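Long-range contacts in putative DD-carboxypeptidase TP_0574 (Treponema pallidum, PDB 1O75), which shows zinc-dependent carboxypeptidase activity on synthetic substrates, binds penicillin and may act as a D,D-carboxypeptidase that reduces the cross-linking of peptidoglycan: residues S54-G59 with I147-V152; H210-D215 with V233-A238; T257-Y262 with M273-T278; L348-A353 with G382-S387. The protein carries 2 engineered substitutions. All coordinates share one frame; numbering follows the deposited sequence. Where two conformers were deposited one is given.

Interaction 1: S54-G59 with I147-V152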
loop_
_atom_site.group_PDB
_atom_site.type_symbol
_atom_site.label_atom_id
_atom_site.label_comp_id
_atom_site.label_asym_id
_atom_site.label_seq_id
_atom_site.Cartn_x
_atom_site.Cartn_y
_atom_site.Cartn_z
ATOM N N SER B 54 1.303 -8.700 -25.578
ATOM C CA SER B 54 2.581 -9.418 -25.376
ATOM C C SER B 54 3.726 -8.531 -24.863
ATOM O O SER B 54 4.552 -8.048 -25.648
ATOM C CB SER B 54 3.058 -10.068 -26.666
ATOM O OG SER B 54 4.322 -10.692 -26.447
ATOM N N ARG B 55 3.806 -8.382 -23.549
ATOM C CA ARG B 55 4.777 -7.504 -22.919
ATOM C C ARG B 55 5.884 -8.111 -22.052
ATOM O O ARG B 55 5.814 -9.263 -21.623
ATOM C CB ARG B 55 4.009 -6.502 -22.071
ATOM C CG ARG B 55 3.171 -7.189 -20.999
ATOM C CD ARG B 55 2.128 -6.243 -20.410
ATOM N NE ARG B 55 2.582 -5.543 -19.208
ATOM C CZ ARG B 55 2.008 -4.436 -18.735
ATOM N NH1 ARG B 55 0.970 -3.903 -19.370
ATOM N NH2 ARG B 55 2.455 -3.868 -17.619
ATOM N N ALA B 56 6.890 -7.282 -21.788
ATOM C CA ALA B 56 8.025 -7.654 -20.960
ATOM C C ALA B 56 7.558 -7.521 -19.516
ATOM O O ALA B 56 6.948 -6.522 -19.141
ATOM C CB ALA B 56 9.193 -6.712 -21.226
ATOM N N THR B 57 7.825 -8.527 -18.701
ATOM C CA THR B 57 7.395 -8.460 -17.318
ATOM C C THR B 57 8.005 -9.518 -16.426
ATOM O O THR B 57 8.497 -10.537 -16.890
ATOM C CB THR B 57 5.875 -8.586 -17.213
ATOM O OG1 THR B 57 5.494 -8.714 -15.835
ATOM C CG2 THR B 57 5.409 -9.803 -17.960
ATOM N N HIS B 58 7.921 -9.230 -15.131
ATOM C CA HIS B 58 8.413 -10.038 -14.016
ATOM C C HIS B 58 7.606 -11.317 -13.780
ATOM O O HIS B 58 8.155 -12.329 -13.338
ATOM C CB HIS B 58 8.342 -9.192 -12.747
ATOM C CG HIS B 58 7.042 -8.453 -12.608
ATOM N ND1 HIS B 58 6.696 -7.395 -13.426
ATOM C CD2 HIS B 58 5.971 -8.673 -11.809
ATOM C CE1 HIS B 58 5.468 -7.001 -13.138
ATOM N NE2 HIS B 58 5.006 -7.761 -12.163
ATOM N N GLY B 59 6.296 -11.249 -14.030
ATOM C CA GLY B 59 5.443 -12.409 -13.835
ATOM C C GLY B 59 4.388 -12.295 -12.743
ATOM O O GLY B 59 3.502 -13.155 -12.653
ATOM N N ILE B 147 10.305 -16.136 -15.747
ATOM C CA ILE B 147 9.365 -15.401 -16.597
ATOM C C ILE B 147 9.959 -14.098 -17.115
ATOM O O ILE B 147 10.533 -13.321 -16.352
ATOM C CB ILE B 147 8.062 -15.108 -15.819
ATOM C CG1 ILE B 147 7.345 -16.429 -15.551
ATOM C CG2 ILE B 147 7.161 -14.113 -16.622
ATOM C CD1 ILE B 147 6.170 -16.343 -14.581
ATOM N N THR B 148 9.866 -13.867 -18.422
ATOM C CA THR B 148 10.377 -12.615 -18.979
ATOM C C THR B 148 9.322 -11.840 -19.790
ATOM O O THR B 148 9.436 -10.623 -19.968
ATOM C CB THR B 148 11.585 -12.845 -19.898
ATOM O OG1 THR B 148 11.213 -13.748 -20.949
ATOM C CG2 THR B 148 12.761 -13.405 -19.103
ATOM N N ASN B 149 8.311 -12.550 -20.286
ATOM C CA ASN B 149 7.256 -11.921 -21.082
ATOM C C ASN B 149 5.933 -12.595 -20.820
ATOM O O ASN B 149 5.882 -13.772 -20.452
ATOM C CB ASN B 149 7.548 -12.036 -22.587
ATOM C CG ASN B 149 8.825 -11.349 -22.990
ATOM O OD1 ASN B 149 8.832 -10.170 -23.348
ATOM N ND2 ASN B 149 9.932 -12.086 -22.914
ATOM N N VAL B 150 4.853 -11.844 -21.030
ATOM C CA VAL B 150 3.517 -12.376 -20.846
ATOM C C VAL B 150 2.682 -11.884 -22.019
ATOM O O VAL B 150 2.873 -10.765 -22.508
ATOM C CB VAL B 150 2.888 -11.894 -19.528
ATOM C CG1 VAL B 150 1.491 -12.479 -19.376
ATOM C CG2 VAL B 150 3.772 -12.329 -18.345
ATOM N N LYS B 151 1.773 -12.728 -22.476
ATOM C CA LYS B 151 0.917 -12.382 -23.597
ATOM C C LYS B 151 -0.486 -12.773 -23.175
ATOM O O LYS B 151 -0.723 -13.921 -22.807
ATOM C CB LYS B 151 1.359 -13.162 -24.843
ATOM C CG LYS B 151 0.564 -12.875 -26.103
ATOM C CD LYS B 151 1.163 -13.593 -27.306
ATOM C CE LYS B 151 0.150 -13.712 -28.436
ATOM N NZ LYS B 151 0.677 -14.473 -29.625
ATOM N N VAL B 152 -1.400 -11.801 -23.178
ATOM C CA VAL B 152 -2.780 -12.046 -22.792
ATOM C C VAL B 152 -3.679 -11.872 -24.031
ATOM O O VAL B 152 -3.673 -10.811 -24.655
ATOM C CB VAL B 152 -3.192 -11.069 -21.687
ATOM C CG1 VAL B 152 -4.562 -11.476 -21.119
ATOM C CG2 VAL B 152 -2.115 -11.061 -20.586
HETATM O O HOH W 1 10.779 -13.022 -13.484
#
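An antiparallel strand pairing joins the short strand 53-56 to the long strand 143-163 in the large mixed sheet of the N-terminal part of the protein, and a turn into helix 60-65 follows at once. Arg-55 and Val-150 form the hydrogen-bonded pair: Arg-55 N reaches Val-150 O at 2.8 Å, and Val-150 N returns to Arg-55 O at 2.8 Å, both nearly along the C=O axes. Thr-57 N then bonds Thr-148 O at 2.9 Å, standing above the carbonyl plane as the chain leaves the sheet. Across this edge, Ser-54 CB lies against Lys-151 CG at 3.8 Å; the lysine side chain also touches a bound xenon. Thr-57 holds OG1 anti to its backbone N (chi1 172°), where it accepts from Gly-59 N at 3.2 Å in an ST turn, while its methyl lies beside Val-150. Gly-59, the N-cap residue, adopts a positive phi of 115° that glycine tolerates easily, and its bare CA meets Ile-147 CG2 at 3.7 Å. On the other flank of 143-163, Thr-148 and Asn-149 both face Leu-74 in a classic beta bulge. A water lies between His-58 O and Ile-147 O, within hydrogen-bonding distance of both, past the last direct bond. The threonine hydroxyl thus shapes the turn and the bare Gly-59 takes the Ile-147 side chain, so strand pairing passes directly into a helix start.

Interaction 2: H210-D215 with V233-A238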
loop_
_atom_site.group_PDB
_atom_site.type_symbol
_atom_site.label_atom_id
_atom_site.label_comp_id
_atom_site.label_asym_id
_atom_site.label_seq_id
_atom_site.Cartn_x
_atom_site.Cartn_y
_atom_site.Cartn_z
ATOM N N HIS B 210 -24.212 -10.085 -2.842
ATOM C CA HIS B 210 -22.771 -9.869 -2.994
ATOM C C HIS B 210 -22.384 -8.720 -3.936
ATOM O O HIS B 210 -21.196 -8.443 -4.110
ATOM C CB HIS B 210 -22.079 -11.165 -3.464
ATOM C CG HIS B 210 -22.246 -11.467 -4.925
ATOM N ND1 HIS B 210 -21.658 -12.558 -5.526
ATOM C CD2 HIS B 210 -22.953 -10.840 -5.896
ATOM C CE1 HIS B 210 -21.998 -12.596 -6.802
ATOM N NE2 HIS B 210 -22.784 -11.565 -7.052
ATOM N N ASP B 211 -23.376 -8.059 -4.538
ATOM C CA ASP B 211 -23.091 -6.958 -5.462
ATOM C C ASP B 211 -22.249 -5.853 -4.833
ATOM O O ASP B 211 -22.431 -5.500 -3.667
ATOM C CB ASP B 211 -24.389 -6.320 -5.994
ATOM C CG ASP B 211 -25.083 -7.173 -7.045
ATOM O OD1 ASP B 211 -24.410 -7.937 -7.771
ATOM O OD2 ASP B 211 -26.313 -7.057 -7.162
ATOM N N LEU B 212 -21.338 -5.306 -5.629
ATOM C CA LEU B 212 -20.477 -4.208 -5.207
ATOM C C LEU B 212 -20.921 -2.896 -5.838
ATOM O O LEU B 212 -21.520 -2.883 -6.914
ATOM C CB LEU B 212 -19.034 -4.445 -5.655
ATOM C CG LEU B 212 -18.312 -5.747 -5.311
ATOM C CD1 LEU B 212 -16.823 -5.514 -5.371
ATOM C CD2 LEU B 212 -18.721 -6.219 -3.959
ATOM N N VAL B 213 -20.598 -1.798 -5.165
ATOM C CA VAL B 213 -20.877 -0.458 -5.637
ATOM C C VAL B 213 -19.620 0.360 -5.335
ATOM O O VAL B 213 -18.707 -0.107 -4.623
ATOM C CB VAL B 213 -22.091 0.182 -4.907
ATOM C CG1 VAL B 213 -23.361 -0.581 -5.258
ATOM C CG2 VAL B 213 -21.863 0.197 -3.400
ATOM N N VAL B 214 -19.575 1.575 -5.860
ATOM C CA VAL B 214 -18.440 2.452 -5.649
ATOM C C VAL B 214 -18.403 2.960 -4.214
ATOM O O VAL B 214 -19.429 3.358 -3.673
ATOM C CB VAL B 214 -18.521 3.698 -6.580
ATOM C CG1 VAL B 214 -17.418 4.703 -6.204
ATOM C CG2 VAL B 214 -18.407 3.268 -8.035
ATOM N N ASP B 215 -17.228 2.949 -3.590
ATOM C CA ASP B 215 -17.106 3.499 -2.239
ATOM C C ASP B 215 -16.608 4.928 -2.502
ATOM O O ASP B 215 -17.279 5.910 -2.177
ATOM C CB ASP B 215 -16.099 2.681 -1.422
ATOM C CG ASP B 215 -15.925 3.204 -0.001
ATOM O OD1 ASP B 215 -16.539 4.233 0.342
ATOM O OD2 ASP B 215 -15.170 2.575 0.770
ATOM N N VAL B 233 -10.749 3.052 -8.383
ATOM C CA VAL B 233 -12.074 2.862 -7.843
ATOM C C VAL B 233 -12.026 1.999 -6.577
ATOM O O VAL B 233 -11.646 0.830 -6.641
ATOM C CB VAL B 233 -12.993 2.198 -8.908
ATOM C CG1 VAL B 233 -14.416 2.058 -8.374
ATOM C CG2 VAL B 233 -12.978 3.019 -10.205
ATOM N N MET B 234 -12.366 2.576 -5.428
ATOM C CA MET B 234 -12.419 1.796 -4.190
ATOM C C MET B 234 -13.837 1.236 -4.134
ATOM O O MET B 234 -14.805 1.954 -4.399
ATOM C CB MET B 234 -12.141 2.679 -2.981
ATOM C CG MET B 234 -10.698 3.167 -2.916
ATOM S SD MET B 234 -9.608 1.877 -2.294
ATOM C CE MET B 234 -10.099 1.920 -0.516
ATOM N N LEU B 235 -13.966 -0.038 -3.782
ATOM C CA LEU B 235 -15.273 -0.709 -3.763
ATOM C C LEU B 235 -15.830 -1.071 -2.385
ATOM O O LEU B 235 -15.074 -1.219 -1.417
ATOM C CB LEU B 235 -15.165 -1.990 -4.594
ATOM C CG LEU B 235 -14.679 -1.784 -6.038
ATOM C CD1 LEU B 235 -14.307 -3.119 -6.640
ATOM C CD2 LEU B 235 -15.782 -1.134 -6.887
ATOM N N LYS B 236 -17.154 -1.189 -2.292
ATOM C CA LYS B 236 -17.801 -1.622 -1.052
ATOM C C LYS B 236 -19.033 -2.428 -1.453
ATOM O O LYS B 236 -19.394 -2.487 -2.636
ATOM C CB LYS B 236 -18.174 -0.436 -0.144
ATOM C CG LYS B 236 -19.271 0.480 -0.678
ATOM C CD LYS B 236 -19.514 1.663 0.276
ATOM C CE LYS B 236 -20.737 2.483 -0.153
ATOM N NZ LYS B 236 -20.947 3.637 0.757
ATOM N N ARG B 237 -19.668 -3.072 -0.485
ATOM C CA ARG B 237 -20.825 -3.886 -0.791
ATOM C C ARG B 237 -22.049 -3.011 -0.989
ATOM O O ARG B 237 -22.148 -1.921 -0.405
ATOM C CB ARG B 237 -21.069 -4.906 0.327
ATOM C CG ARG B 237 -21.503 -6.271 -0.199
ATOM C CD ARG B 237 -21.440 -7.348 0.892
ATOM N NE ARG B 237 -22.356 -7.045 1.985
ATOM C CZ ARG B 237 -22.417 -7.736 3.118
ATOM N NH1 ARG B 237 -21.609 -8.775 3.298
ATOM N NH2 ARG B 237 -23.273 -7.380 4.074
ATOM N N ALA B 238 -22.983 -3.503 -1.799
ATOM C CA ALA B 238 -24.200 -2.754 -2.119
ATOM C C ALA B 238 -24.933 -2.234 -0.877
ATOM O O ALA B 238 -25.472 -1.132 -0.898
ATOM C CB ALA B 238 -25.144 -3.625 -2.993
HETATM O O HOH W 2 -13.313 0.654 -0.074
HETATM O O HOH W 3 -18.749 5.573 0.292
#
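Four backbone hydrogen bonds join the two segments of this antiparallel beta hairpin, 212-220 with 229-237, on the edge of a four-stranded sheet. Val-213 and Lys-236 are the hydrogen-bonded pair: Val-213 N to Lys-236 O is 2.9 Å and Lys-236 N to Val-213 O is 3.0 Å, each nearly along the C=O axis. Ala-238 N reaches Asp-211 O at one end, in the carbonyl plane, and at the other Asp-215 N bonds Met-234 O at 2.7 Å from above that carbonyl's plane, where the chain turns a corner.

Apolar contacts gather on the inner side. Leu-212 and Leu-235 cross at about a right angle, CD1 against CD1 at 3.7 Å, and both reach Tyr-251 of helix 245-252. Val-214 CG2 likewise crosses Val-233 CG1, and Val-214 packs on strand 325-331.

The outer face is mixed, with Val-213 packed under the lysine methylenes. The extended Lys-236 chain lays its CG against Val-213 CG2 at 3.8 Å, and its CD passes Asp-215 CG at 3.9 Å. Asp-215 OD1 and Lys-236 NZ stay 4.5 Å apart, too far for a salt bridge; one water bridges Lys-236 NZ and Asp-215 OD1, while a second joins OD2 to Leu-235 O. Met-234 turns away to touch a bound sulfated glucose and Arg-290 of the second subunit. Leucine therefore suits the buried pair 212 and 235, and a long lysine the outer face, where a water between opposite charges is consistent with both groups staying ionised.

Interaction 3: T257-Y262 with M273-T278. With XE (xenon), chain F.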
loop_
_atom_site.group_PDB
_atom_site.type_symbol
_atom_site.label_atom_id
_atom_site.label_comp_id
_atom_site.label_asym_id
_atom_site.label_seq_id
_atom_site.Cartn_x
_atom_site.Cartn_y
_atom_site.Cartn_z
ATOM N N THR B 257 -13.619 -7.019 -17.570
ATOM C CA THR B 257 -13.119 -5.847 -18.275
ATOM C C THR B 257 -13.806 -4.540 -17.881
ATOM O O THR B 257 -14.637 -4.510 -16.951
ATOM C CB THR B 257 -13.249 -6.142 -19.801
ATOM O OG1 THR B 257 -12.545 -5.157 -20.565
ATOM C CG2 THR B 257 -14.748 -6.200 -20.226
ATOM N N VAL B 258 -13.438 -3.451 -18.567
ATOM C CA VAL B 258 -14.013 -2.140 -18.289
ATOM C C VAL B 258 -14.328 -1.406 -19.585
ATOM O O VAL B 258 -13.521 -1.403 -20.526
ATOM C CB VAL B 258 -13.031 -1.202 -17.523
ATOM C CG1 VAL B 258 -13.801 0.018 -16.956
ATOM C CG2 VAL B 258 -12.340 -1.944 -16.429
ATOM N N ARG B 259 -15.488 -0.768 -19.623
ATOM C CA ARG B 259 -15.868 0.026 -20.781
ATOM C C ARG B 259 -15.647 1.486 -20.411
ATOM O O ARG B 259 -15.976 1.908 -19.299
ATOM C CB ARG B 259 -17.342 -0.174 -21.112
ATOM C CG ARG B 259 -17.794 0.633 -22.350
ATOM C CD ARG B 259 -19.335 0.640 -22.443
ATOM N NE ARG B 259 -19.806 1.374 -23.611
ATOM C CZ ARG B 259 -20.156 0.796 -24.755
ATOM N NH1 ARG B 259 -20.086 -0.519 -24.875
ATOM N NH2 ARG B 259 -20.580 1.533 -25.777
ATOM N N TYR B 260 -15.069 2.263 -21.314
ATOM C CA TYR B 260 -14.905 3.696 -21.048
ATOM C C TYR B 260 -15.921 4.444 -21.949
ATOM O O TYR B 260 -15.911 4.239 -23.165
ATOM C CB TYR B 260 -13.502 4.203 -21.452
ATOM C CG TYR B 260 -12.328 3.675 -20.622
ATOM C CD1 TYR B 260 -12.544 2.982 -19.424
ATOM C CD2 TYR B 260 -11.005 3.895 -21.035
ATOM C CE1 TYR B 260 -11.465 2.514 -18.646
ATOM C CE2 TYR B 260 -9.911 3.435 -20.266
ATOM C CZ TYR B 260 -10.154 2.747 -19.075
ATOM O OH TYR B 260 -9.091 2.305 -18.315
ATOM N N ASP B 261 -16.782 5.280 -21.369
ATOM C CA ASP B 261 -17.692 6.111 -22.174
ATOM C C ASP B 261 -17.177 7.542 -21.927
ATOM O O ASP B 261 -17.003 7.959 -20.776
ATOM C CB ASP B 261 -19.153 6.003 -21.730
ATOM C CG ASP B 261 -19.787 4.695 -22.126
ATOM O OD1 ASP B 261 -19.502 4.188 -23.228
ATOM O OD2 ASP B 261 -20.586 4.180 -21.344
ATOM N N TYR B 262 -16.947 8.273 -23.014
ATOM C CA TYR B 262 -16.382 9.627 -22.967
ATOM C C TYR B 262 -17.414 10.700 -23.325
ATOM O O TYR B 262 -18.022 10.651 -24.401
ATOM C CB TYR B 262 -15.212 9.683 -23.951
ATOM C CG TYR B 262 -14.479 11.000 -24.039
ATOM C CD1 TYR B 262 -14.154 11.715 -22.894
ATOM C CD2 TYR B 262 -14.040 11.496 -25.280
ATOM C CE1 TYR B 262 -13.397 12.892 -22.969
ATOM C CE2 TYR B 262 -13.284 12.670 -25.369
ATOM C CZ TYR B 262 -12.971 13.359 -24.210
ATOM O OH TYR B 262 -12.234 14.525 -24.269
ATOM N N MET B 273 -19.790 11.149 -26.409
ATOM C CA MET B 273 -18.955 11.426 -27.566
ATOM C C MET B 273 -18.335 10.186 -28.194
ATOM O O MET B 273 -18.126 10.149 -29.403
ATOM C CB MET B 273 -17.865 12.427 -27.188
ATOM C CG MET B 273 -18.406 13.835 -26.945
ATOM S SD MET B 273 -19.218 14.508 -28.429
ATOM C CE MET B 273 -17.944 14.139 -29.674
ATOM N N ALA B 274 -18.028 9.185 -27.373
ATOM C CA ALA B 274 -17.457 7.937 -27.873
ATOM C C ALA B 274 -17.323 6.901 -26.747
ATOM O O ALA B 274 -17.379 7.260 -25.569
ATOM C CB ALA B 274 -16.080 8.215 -28.485
ATOM N N SER B 275 -17.148 5.632 -27.135
ATOM C CA SER B 275 -16.970 4.515 -26.198
ATOM C C SER B 275 -15.702 3.759 -26.602
ATOM O O SER B 275 -15.410 3.616 -27.793
ATOM C CB SER B 275 -18.168 3.568 -26.257
ATOM O OG SER B 275 -19.332 4.225 -25.787
ATOM N N TYR B 276 -14.945 3.286 -25.612
ATOM C CA TYR B 276 -13.724 2.550 -25.885
ATOM C C TYR B 276 -13.706 1.250 -25.081
ATOM O O TYR B 276 -14.287 1.163 -23.992
ATOM C CB TYR B 276 -12.495 3.396 -25.507
ATOM C CG TYR B 276 -12.547 4.829 -26.013
ATOM C CD1 TYR B 276 -12.355 5.124 -27.364
ATOM C CD2 TYR B 276 -12.805 5.877 -25.144
ATOM C CE1 TYR B 276 -12.427 6.468 -27.841
ATOM C CE2 TYR B 276 -12.874 7.223 -25.600
ATOM C CZ TYR B 276 -12.684 7.501 -26.944
ATOM O OH TYR B 276 -12.702 8.802 -27.378
ATOM N N GLY B 277 -13.061 0.239 -25.646
ATOM C CA GLY B 277 -12.912 -1.040 -24.968
ATOM C C GLY B 277 -11.536 -0.960 -24.320
ATOM O O GLY B 277 -10.762 -0.047 -24.640
ATOM N N THR B 278 -11.221 -1.894 -23.423
ATOM C CA THR B 278 -9.935 -1.889 -22.736
ATOM C C THR B 278 -9.367 -3.305 -22.662
ATOM O O THR B 278 -10.071 -4.291 -22.912
ATOM C CB THR B 278 -10.069 -1.395 -21.298
ATOM O OG1 THR B 278 -10.963 -2.271 -20.585
ATOM C CG2 THR B 278 -10.596 0.070 -21.252
HETATM XE XE XE F . -9.609 5.702 -17.197
#
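The Tyr-260 ring is sandwiched: the methyl CG2 of Thr-278 sits over the centre of one face, a CH-pi contact of 3.5 Å to the ring centroid and 13° off its normal, and a bound xenon lies over the opposite face, 3.5 Å from Tyr-260 CZ. The Tyr-260 hydroxyl is bonded to Gly-297 O, which helps fix the ring as a wall of this xenon pocket. At the edge of the Arg-259 guanidinium, in its plane, sits the carboxylate of Asp-261, with Ser-275 OG also near the edge. Tyr-262 and Tyr-276 lie side by side, pointing the same way, with Tyr-276 CE2 3.8 Å from Tyr-262 CB; Tyr-262 also stacks on Tyr-313 and bonds Pro-310 O through its hydroxyl.

Beneath these rings the strands 255-262 and 274-276 form an antiparallel hairpin at a sheet edge. Tyr-260 and Tyr-276 exchange two backbone hydrogen bonds, and Tyr-262 N bonds Ala-274 O. Met-273 and Ala-274 both face Tyr-262, a classic beta bulge. Where strand pairing fades, Thr-278 OG1 donates to a lone pair of Val-258 O at 2.7 Å.

On the other face, Asp-261 OD1 takes two donors: Arg-259 NE on its syn lone pair at 2.9 Å, in a salt bridge, and Ser-275 OG on its anti lone pair at 2.6 Å. With both lone pairs of OD1 engaged, the carboxylate's rotation is restricted and it is probably held ionised.

Interaction 4: L348-A353 with G382-S387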
loop_
_atom_site.group_PDB
_atom_site.type_symbol
_atom_site.label_atom_id
_atom_site.label_comp_id
_atom_site.label_asym_id
_atom_site.label_seq_id
_atom_site.Cartn_x
_atom_site.Cartn_y
_atom_site.Cartn_z
ATOM N N LEU B 348 11.404 26.594 -1.622
ATOM C CA LEU B 348 10.946 26.053 -2.895
ATOM C C LEU B 348 10.557 27.255 -3.753
ATOM O O LEU B 348 9.645 28.008 -3.412
ATOM C CB LEU B 348 9.742 25.124 -2.675
ATOM C CG LEU B 348 8.858 24.728 -3.864
ATOM C CD1 LEU B 348 9.703 24.284 -5.039
ATOM C CD2 LEU B 348 7.909 23.618 -3.429
ATOM N N THR B 349 11.266 27.446 -4.861
ATOM C CA THR B 349 10.989 28.575 -5.737
ATOM C C THR B 349 10.190 28.177 -6.973
ATOM O O THR B 349 10.628 27.350 -7.774
ATOM C CB THR B 349 12.301 29.269 -6.172
ATOM O OG1 THR B 349 12.963 29.803 -5.017
ATOM C CG2 THR B 349 12.014 30.400 -7.149
ATOM N N ILE B 350 9.016 28.784 -7.121
ATOM C CA ILE B 350 8.135 28.507 -8.249
ATOM C C ILE B 350 7.953 29.710 -9.169
ATOM O O ILE B 350 7.511 30.777 -8.743
ATOM C CB ILE B 350 6.746 28.047 -7.762
ATOM C CG1 ILE B 350 6.859 26.659 -7.137
ATOM C CG2 ILE B 350 5.761 28.035 -8.915
ATOM C CD1 ILE B 350 5.535 26.031 -6.812
ATOM N N GLY B 351 8.293 29.523 -10.438
ATOM C CA GLY B 351 8.152 30.592 -11.405
ATOM C C GLY B 351 7.777 30.031 -12.759
ATOM O O GLY B 351 7.627 28.821 -12.908
ATOM N N GLY B 352 7.613 30.909 -13.745
ATOM C CA GLY B 352 7.270 30.467 -15.086
ATOM C C GLY B 352 5.788 30.277 -15.352
ATOM O O GLY B 352 5.375 30.120 -16.506
ATOM N N ALA B 353 4.983 30.294 -14.295
ATOM C CA ALA B 353 3.547 30.110 -14.450
ATOM C C ALA B 353 2.747 31.299 -13.937
ATOM O O ALA B 353 3.225 32.093 -13.130
ATOM C CB ALA B 353 3.105 28.839 -13.736
ATOM N N GLY B 382 6.593 32.235 -6.766
ATOM C CA GLY B 382 7.727 32.849 -6.094
ATOM C C GLY B 382 8.546 31.919 -5.210
ATOM O O GLY B 382 9.026 30.876 -5.655
ATOM N N GLN B 383 8.714 32.302 -3.948
ATOM C CA GLN B 383 9.486 31.502 -3.003
ATOM C C GLN B 383 8.589 30.919 -1.913
ATOM O O GLN B 383 7.672 31.581 -1.427
ATOM C CB GLN B 383 10.589 32.359 -2.379
ATOM C CG GLN B 383 11.567 32.932 -3.400
ATOM C CD GLN B 383 12.605 33.852 -2.769
ATOM O OE1 GLN B 383 13.318 33.459 -1.845
ATOM N NE2 GLN B 383 12.696 35.082 -3.271
ATOM N N ASN B 384 8.860 29.676 -1.531
ATOM C CA ASN B 384 8.064 28.995 -0.517
ATOM C C ASN B 384 8.936 28.295 0.526
ATOM O O ASN B 384 9.552 27.269 0.240
ATOM C CB ASN B 384 7.161 27.960 -1.193
ATOM C CG ASN B 384 6.298 28.561 -2.290
ATOM O OD1 ASN B 384 5.150 28.945 -2.055
ATOM N ND2 ASN B 384 6.854 28.656 -3.494
ATOM N N VAL B 385 8.990 28.855 1.731
ATOM C CA VAL B 385 9.775 28.259 2.808
ATOM C C VAL B 385 8.954 27.092 3.350
ATOM O O VAL B 385 7.768 27.246 3.655
ATOM C CB VAL B 385 10.048 29.280 3.945
ATOM C CG1 VAL B 385 10.885 28.632 5.046
ATOM C CG2 VAL B 385 10.766 30.506 3.380
ATOM N N LEU B 386 9.586 25.929 3.472
ATOM C CA LEU B 386 8.882 24.739 3.937
ATOM C C LEU B 386 9.500 24.053 5.161
ATOM O O LEU B 386 10.644 24.326 5.537
ATOM C CB LEU B 386 8.778 23.739 2.779
ATOM C CG LEU B 386 8.117 24.258 1.495
ATOM C CD1 LEU B 386 8.401 23.310 0.339
ATOM C CD2 LEU B 386 6.622 24.409 1.719
ATOM N N SER B 387 8.715 23.159 5.768
ATOM C CA SER B 387 9.131 22.396 6.942
ATOM C C SER B 387 10.065 21.275 6.512
ATOM O O SER B 387 9.778 20.099 6.740
ATOM C CB SER B 387 7.919 21.775 7.643
ATOM O OG SER B 387 6.998 22.758 8.078
#
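Asn-384 turns the N-H edge of its amide to the neighbouring strand, and its side chain gives the contact its character. With CG anti to the carbonyl carbon (chi1 -55°), ND2 donates to Leu-348 O at 2.9 Å, nearly straight at 162°; the acceptor is nearly in the amide plane, although the donor stands above the carbonyl plane. The same oxygen receives a weak bond from Asn-384 N at 2.6 Å, so one residue grips it with backbone and side chain together; Asn-384 OD1 meanwhile accepts from Ser-380 N. Asparagine suits the place because its short amide can donate with one branch and accept with the other.

Leu-348 and Leu-386 cross obliquely on this side, Leu-386 CD1 resting 3.8 Å from Leu-348 CB. Ile-350 points to the same face and brings CG1 within 4.2 Å of Asn-384 ND2. On the other face Thr-349 and Gln-383 lie side by side, pointing the same way, with Thr-349 OG1 3.8 Å from Gln-383 CG, as befits polar chains near solvent.

Gly-382 pairs with Ile-350 through two bonds, Ile-350 N to Gly-382 O and Gly-382 N to Ile-350 O, both 2.6 Å and in the carbonyl planes. At its phi of 105° a side chain would press on the preceding carbonyl, which explains glycine here.

Strand 347-351 is the middle of a three-stranded antiparallel sheet, between 382-385 and 340-344; Leu-348 also packs on Ile-341 and Leu-343, and Leu-386 reaches Val-374 of strand 372-378.

Overall arrangement
Following the chain from the N terminus, the four contacts come strictly in series, and none encloses or crosses another. Interaction 1 closes the longest loop, 87 residues, tying strand 53-56 to 143-163 in the N-terminal part. Interactions 2 and 3 each close a hairpin, with 17 and 10 residues between their segments, and both belong to Tp47 domain C, in separate four-stranded sheets; their nearest atoms are about 7 Å apart. Interaction 1 lies about 9 Å from interaction 3 by nearest atoms. Interaction 4 closes a 28-residue loop in the C-terminal region and stands apart, its centre 40 to 43 Å from the centres of the others.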